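Local coordinates for protein aminopentol aminotransferase (PDB 6HBS) that catalyses the pyridoxal-phosphate-dependent deamination of aminopentol, the hydrolysed form of fumonisin B1, to its 2-keto product, with pyruvate as the preferred amino acceptor, at residues A[200-205]-A[344-348]; A[213-217]-A[247-252]. Residues are numbered along the deposited sequence.

Contact 1. Residues A[200-205]-A[344-348]; sequences EVFEDQ and MPQIF
Where a loop and a strand share no backbone hydrogen bonds with each other, amide side chains can join them, and the packing of 200-205 against 344-348 illustrates how. Residues E200 to E203 form a type II beta turn with F202 at positive phi (59/19), after which E203 to Q205 run extended. Opposite, M344 and P345 lead into strand 346-349, one half of a two-stranded antiparallel hairpin with 336-339. The CA atoms of Q205 and Q346 stand 6.4 Å apart, the closest CA pair between the two segments, and both CA-to-CB bonds point toward the facing segment. Q205, chi1 m and chi2 t, extends its amide so that NE2 donates to M344 O at 2.8 Å. Q346 takes chi1 t and chi2 p, which carries its NE2 to E203 O, also 2.8 Å; E200 O lies 3.1 Å from the same Q346 NE2. Between the amides the aliphatic parts touch, Q205 CG lying 3.5 Å from Q346 CB. F348, chi1 m and chi2 near -5°, presents its ring edge to the turn: CE2 is 3.5 Å from E203 N and 3.7 Å from F202 C. Its CD2 lies 3.4 Å from D204 OD1. The acidic side chains have polar partners in other parts of the chain: E200 bonds the backbone N of Y145 in the cofactor pocket, and E203 and D204 form salt bridges with R198 and K337. Chemically, two neutral glutamine amides satisfy main-chain carbonyls in a buried setting, so the turn is joined to the strand without any charge pairing between the two segments.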
# COMPACT_ATOMS: atom_id res chain seq x y z
N GLU A 200 5.17 -21.50 -4.03
CA GLU A 200 6.39 -20.81 -3.59
C GLU A 200 7.51 -20.97 -4.62
O GLU A 200 7.53 -21.94 -5.38
CB GLU A 200 6.84 -21.33 -2.22
CG GLU A 200 5.76 -21.19 -1.15
CD GLU A 200 5.31 -19.76 -0.87
OE1 GLU A 200 4.15 -19.56 -0.41
OE2 GLU A 200 6.10 -18.86 -1.09
N VAL A 201 8.48 -20.06 -4.52
CA VAL A 201 9.62 -20.00 -5.42
C VAL A 201 10.56 -21.19 -5.21
O VAL A 201 10.71 -21.70 -4.11
CB VAL A 201 10.38 -18.67 -5.33
CG1 VAL A 201 9.49 -17.52 -5.78
CG2 VAL A 201 10.97 -18.45 -3.94
N PHE A 202 11.19 -21.61 -6.32
CA PHE A 202 12.21 -22.66 -6.34
C PHE A 202 11.67 -23.99 -5.81
O PHE A 202 12.45 -24.87 -5.49
CB PHE A 202 13.45 -22.23 -5.55
CG PHE A 202 14.22 -21.11 -6.20
CD1 PHE A 202 15.04 -21.36 -7.29
CD2 PHE A 202 14.10 -19.81 -5.75
CE1 PHE A 202 15.75 -20.34 -7.88
CE2 PHE A 202 14.80 -18.78 -6.35
CZ PHE A 202 15.61 -19.04 -7.42
N GLU A 203 10.35 -24.16 -5.76
CA GLU A 203 9.76 -25.35 -5.19
C GLU A 203 8.56 -25.77 -6.05
O GLU A 203 7.81 -24.92 -6.55
CB GLU A 203 9.39 -25.05 -3.73
CG GLU A 203 8.73 -26.22 -3.01
CD GLU A 203 8.24 -25.88 -1.60
OE1 GLU A 203 7.33 -26.58 -1.11
OE2 GLU A 203 8.76 -24.91 -1.02
N ASP A 204 8.40 -27.10 -6.21
CA ASP A 204 7.25 -27.67 -6.90
C ASP A 204 6.00 -27.26 -6.15
O ASP A 204 6.00 -27.13 -4.90
CB ASP A 204 7.34 -29.20 -7.04
CG ASP A 204 8.50 -29.69 -7.93
OD1 ASP A 204 8.74 -29.10 -8.99
OD2 ASP A 204 9.17 -30.65 -7.53
N GLN A 205 4.94 -26.99 -6.92
CA GLN A 205 3.63 -26.67 -6.38
C GLN A 205 2.88 -27.97 -6.05
O GLN A 205 3.21 -29.04 -6.55
CB GLN A 205 2.86 -25.77 -7.34
CG GLN A 205 3.56 -24.44 -7.54
CD GLN A 205 2.70 -23.39 -8.20
OE1 GLN A 205 2.60 -22.28 -7.70
NE2 GLN A 205 2.10 -23.73 -9.35
N MET A 344 -2.14 -21.59 -13.13
CA MET A 344 -1.09 -20.93 -12.33
C MET A 344 0.09 -21.88 -12.22
O MET A 344 0.40 -22.35 -11.13
CB MET A 344 -1.56 -20.59 -10.92
CG MET A 344 -2.62 -19.55 -10.89
SD MET A 344 -3.16 -19.08 -9.21
CE MET A 344 -1.64 -18.79 -8.32
N PRO A 345 0.76 -22.20 -13.35
CA PRO A 345 1.68 -23.33 -13.37
C PRO A 345 3.10 -23.00 -12.93
O PRO A 345 3.60 -21.89 -13.14
CB PRO A 345 1.65 -23.75 -14.87
CG PRO A 345 1.44 -22.45 -15.60
CD PRO A 345 0.56 -21.61 -14.68
N GLN A 346 3.72 -23.98 -12.27
CA GLN A 346 5.15 -23.99 -12.02
C GLN A 346 5.73 -25.02 -13.00
O GLN A 346 5.27 -26.17 -13.05
CB GLN A 346 5.40 -24.38 -10.56
CG GLN A 346 6.85 -24.31 -10.12
CD GLN A 346 7.23 -22.93 -9.67
OE1 GLN A 346 7.32 -22.01 -10.49
NE2 GLN A 346 7.44 -22.77 -8.36
N ILE A 347 6.69 -24.59 -13.80
CA ILE A 347 7.21 -25.40 -14.90
C ILE A 347 8.73 -25.49 -14.72
O ILE A 347 9.46 -24.60 -15.08
CB ILE A 347 6.80 -24.82 -16.27
CG1 ILE A 347 5.28 -24.70 -16.40
CG2 ILE A 347 7.39 -25.66 -17.40
CD1 ILE A 347 4.79 -23.99 -17.68
N PHE A 348 9.15 -26.57 -14.08
CA PHE A 348 10.53 -26.88 -13.84
C PHE A 348 10.97 -28.08 -14.70
O PHE A 348 10.13 -28.80 -15.27
CB PHE A 348 10.72 -27.25 -12.37
CG PHE A 348 10.59 -26.14 -11.35
CD1 PHE A 348 10.40 -24.81 -11.71
CD2 PHE A 348 10.68 -26.44 -9.99
CE1 PHE A 348 10.29 -23.81 -10.74
CE2 PHE A 348 10.54 -25.44 -9.03
CZ PHE A 348 10.36 -24.13 -9.41

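Contact 2. Residues A[213-217]-A[247-252]; sequences ARTAR and LGIEPD
The R217 guanidinium makes a two-pronged salt bridge to D252, NH2 to OD2 at 2.9 Å and, more weakly, NH1 to OD1 at 3.1 Å. NH1 also donates to E250 O at 2.9 Å, and all three acceptor atoms lie at the guanidinium edge. This joins helix 210-223 to the loop entering strand 253-256 of the seven-stranded sheet, within the large domain of a fold-type I PLP enzyme. R217 reaches there by chi1 t, chi2 p, chi3 m; D252 has chi1 m and also pairs with K274, while D221 is a second partner for R217. The loop turns through G248 (67/24) and then runs extended through I249 and E250. R214 and I249 are in register, CA atoms 6.8 Å apart. I249, m,m, packs CG2 3.8 Å from R217 CB and CD1 3.8 Å from R214 CG, and A213 CB meets L247 CD1 at 3.8 Å. At the exposed end, one water accepts from R214 NE at 2.9 Å and donates to L247 O at 2.8 Å.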
# COMPACT_ATOMS: atom_id res chain seq x y z
N ALA A 213 -6.79 -29.48 5.10
CA ALA A 213 -7.74 -28.37 5.17
C ALA A 213 -8.80 -28.62 6.25
O ALA A 213 -9.12 -27.72 7.00
CB ALA A 213 -8.36 -28.13 3.79
N ARG A 214 -9.31 -29.86 6.34
CA ARG A 214 -10.26 -30.22 7.38
C ARG A 214 -9.62 -30.07 8.76
O ARG A 214 -10.21 -29.53 9.66
CB ARG A 214 -10.76 -31.65 7.19
CG ARG A 214 -11.79 -31.76 6.08
CD ARG A 214 -11.98 -33.19 5.64
NE ARG A 214 -13.01 -33.22 4.61
CZ ARG A 214 -13.39 -34.31 3.93
NH1 ARG A 214 -12.63 -35.40 3.93
NH2 ARG A 214 -14.53 -34.29 3.26
N THR A 215 -8.39 -30.55 8.93
CA THR A 215 -7.75 -30.42 10.20
C THR A 215 -7.57 -28.93 10.57
O THR A 215 -7.76 -28.55 11.71
CB THR A 215 -6.41 -31.14 10.21
OG1 THR A 215 -6.67 -32.51 9.89
CG2 THR A 215 -5.72 -31.00 11.55
N ALA A 216 -7.23 -28.07 9.60
CA ALA A 216 -7.11 -26.65 9.91
C ALA A 216 -8.44 -26.15 10.46
O ALA A 216 -8.49 -25.44 11.49
CB ALA A 216 -6.65 -25.89 8.67
N ARG A 217 -9.54 -26.52 9.79
CA ARG A 217 -10.85 -25.95 10.13
C ARG A 217 -11.28 -26.49 11.50
O ARG A 217 -11.82 -25.77 12.33
CB ARG A 217 -11.87 -26.26 9.04
CG ARG A 217 -13.30 -25.79 9.32
CD ARG A 217 -13.53 -24.28 9.35
NE ARG A 217 -13.07 -23.63 10.57
CZ ARG A 217 -13.07 -22.31 10.80
NH1 ARG A 217 -13.24 -21.45 9.81
NH2 ARG A 217 -12.88 -21.86 12.04
N LEU A 247 -13.18 -27.59 -1.66
CA LEU A 247 -12.88 -28.52 -0.54
C LEU A 247 -14.01 -28.53 0.50
O LEU A 247 -13.91 -29.27 1.47
CB LEU A 247 -11.56 -28.15 0.13
CG LEU A 247 -10.31 -28.23 -0.74
CD1 LEU A 247 -9.05 -28.04 0.09
CD2 LEU A 247 -10.23 -29.55 -1.49
N GLY A 248 -15.02 -27.67 0.36
CA GLY A 248 -16.08 -27.54 1.38
C GLY A 248 -15.57 -26.97 2.70
O GLY A 248 -16.19 -27.16 3.73
N ILE A 249 -14.47 -26.21 2.67
CA ILE A 249 -13.90 -25.63 3.89
C ILE A 249 -13.95 -24.11 3.77
O ILE A 249 -13.29 -23.56 2.89
CB ILE A 249 -12.46 -26.13 4.14
CG1 ILE A 249 -12.40 -27.65 4.27
CG2 ILE A 249 -11.87 -25.43 5.36
CD1 ILE A 249 -13.05 -28.18 5.52
N GLU A 250 -14.71 -23.47 4.67
CA GLU A 250 -14.83 -22.01 4.73
C GLU A 250 -13.95 -21.45 5.84
O GLU A 250 -14.03 -21.83 7.00
CB GLU A 250 -16.28 -21.57 4.95
CG GLU A 250 -17.17 -21.90 3.78
CD GLU A 250 -18.61 -21.43 3.92
OE1 GLU A 250 -19.44 -21.80 3.07
OE2 GLU A 250 -18.90 -20.66 4.85
N PRO A 251 -13.07 -20.47 5.51
CA PRO A 251 -12.31 -19.79 6.55
C PRO A 251 -13.17 -18.78 7.33
O PRO A 251 -14.32 -18.51 6.97
CB PRO A 251 -11.22 -19.08 5.74
CG PRO A 251 -11.93 -18.75 4.43
CD PRO A 251 -12.81 -19.95 4.17
N ASP A 252 -12.58 -18.22 8.38
CA ASP A 252 -13.14 -17.09 9.10
C ASP A 252 -12.76 -15.77 8.42
O ASP A 252 -13.58 -14.88 8.36
CB ASP A 252 -12.65 -17.09 10.54
CG ASP A 252 -13.02 -18.41 11.22
OD1 ASP A 252 -14.18 -18.77 11.10
OD2 ASP A 252 -12.13 -19.08 11.74
O HOH W 1 -14.54 -30.99 3.60

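In the fold
Contact 2 is nested in the loop that contact 1 closes: 213-217 and 247-252 both fall between 205 and 344. In space the two remain separate, with centres 24 Å apart and nearest atoms about 13 Å apart. Contact 1 is buried beside the active site; the side chain of E200 comes within about 6 Å of bound PLP, and that of M344 lies about 8 Å from K258, the lysine expected by similarity to carry the cofactor. Contact 2 lies away from these sites, its P251 side chain about 14 Å from PLP. It joins helix 210-223, whose following strand 226-230 carries pocket residue D230, to the loop entering the neighbouring parallel strand 253-256.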